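Local coordinates for protein paenibacillus xanthan lyase (PDB 6F2P) that cleaves the polysaccharide xanthan as a lyase, probably by the beta-elimination typical of polysaccharide lyase family 8, at residues Ile304-Ser307 / Gln308-Ala311. Sequence-based numbering, arbitrary orientation.
Sequences IRLS and QTAA
A local contact closes the C-terminal end of helix 292-307: the side chains of Arg305 and Gln308, three residues apart, lie side by side where the helix runs out into the short link to helix 312-328. Arg305 NH1 donates to Gln308 OE1 at 2.8 Å, landing on a lone pair in the carbonyl plane with a C=O...N angle of 131°. The guanidinium and amide planes are nearly coplanar, 16° apart, and the oxygen sits at the guanidinium edge. The Arg305 chain reaches it by bending at chi2 (-78°), whereas that of Gln308 runs extended beyond CG. NH2 of the same guanidinium forms a salt bridge with Asp341, and Phe242 adds a cation-pi contact. With an alanine in place of Arg305, the Asp341 carboxylate would probably lose this positive partner and the Gln308 amide would be freer to turn. The turn lies in the N-terminal alpha-helical domain of the family 8 polysaccharide lyase, and its backbone unwinds around Leu306 O. That carbonyl takes Thr309 N at 3.1 Å and more weakly Ala310 N at 2.8 Å. Thr309 OG1 hydrogen-bonds to Tyr260 OH. Ser307 OG donates to Ile304 O, three residues earlier, at 2.6 Å, while Gln308 N reaches that same oxygen only weakly. Leu306 packs against helices 229-244 and 256-267, while Ile304 meets Val322 of helix 312-328 and Ala345 of helix 340-351.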
# COMPACT_ATOMS: atom_id res chain seq x y z
N ILE A 304 25.30 12.75 -1.49
CA ILE A 304 26.72 13.08 -1.38
C ILE A 304 27.08 13.46 0.06
O ILE A 304 28.09 13.01 0.59
CB ILE A 304 27.08 14.23 -2.32
CG1 ILE A 304 26.97 13.77 -3.78
CG2 ILE A 304 28.47 14.75 -2.03
CD1 ILE A 304 27.15 14.87 -4.78
N ARG A 305 26.25 14.28 0.69
CA ARG A 305 26.46 14.65 2.08
C ARG A 305 26.37 13.43 2.98
O ARG A 305 27.15 13.30 3.93
CB ARG A 305 25.44 15.70 2.53
CG ARG A 305 25.67 17.09 1.95
CD ARG A 305 26.78 17.80 2.68
NE ARG A 305 27.13 19.08 2.05
CZ ARG A 305 28.34 19.39 1.61
NH1 ARG A 305 29.35 18.52 1.71
NH2 ARG A 305 28.56 20.57 1.05
N LEU A 306 25.43 12.54 2.70
CA LEU A 306 25.29 11.34 3.52
C LEU A 306 26.46 10.37 3.35
O LEU A 306 26.84 9.69 4.31
CB LEU A 306 23.95 10.65 3.29
CG LEU A 306 22.78 11.41 3.92
CD1 LEU A 306 21.46 10.79 3.52
CD2 LEU A 306 22.91 11.47 5.43
N SER A 307 27.05 10.32 2.16
CA SER A 307 28.20 9.45 1.93
C SER A 307 29.41 9.90 2.75
O SER A 307 30.26 9.10 3.12
CB SER A 307 28.56 9.41 0.45
OG SER A 307 29.11 10.65 0.04
N GLN A 308 29.47 11.19 3.05
CA GLN A 308 30.57 11.72 3.85
C GLN A 308 30.48 11.32 5.32
O GLN A 308 31.45 11.40 6.06
CB GLN A 308 30.66 13.24 3.67
CG GLN A 308 31.00 13.64 2.23
CD GLN A 308 30.96 15.15 1.97
OE1 GLN A 308 29.99 15.83 2.29
NE2 GLN A 308 32.02 15.67 1.37
N THR A 309 29.31 10.86 5.76
CA THR A 309 29.15 10.45 7.15
C THR A 309 28.71 8.99 7.30
O THR A 309 28.66 8.46 8.41
CB THR A 309 28.13 11.35 7.87
OG1 THR A 309 26.84 11.14 7.29
CG2 THR A 309 28.53 12.80 7.73
N ALA A 310 28.41 8.34 6.18
CA ALA A 310 27.89 6.98 6.17
C ALA A 310 28.97 5.94 6.49
O ALA A 310 30.16 6.24 6.40
CB ALA A 310 27.24 6.66 4.82
N ALA A 311 28.54 4.74 6.86
CA ALA A 311 29.44 3.61 7.02
C ALA A 311 29.99 3.20 5.66
O ALA A 311 29.39 3.50 4.63
CB ALA A 311 28.72 2.44 7.66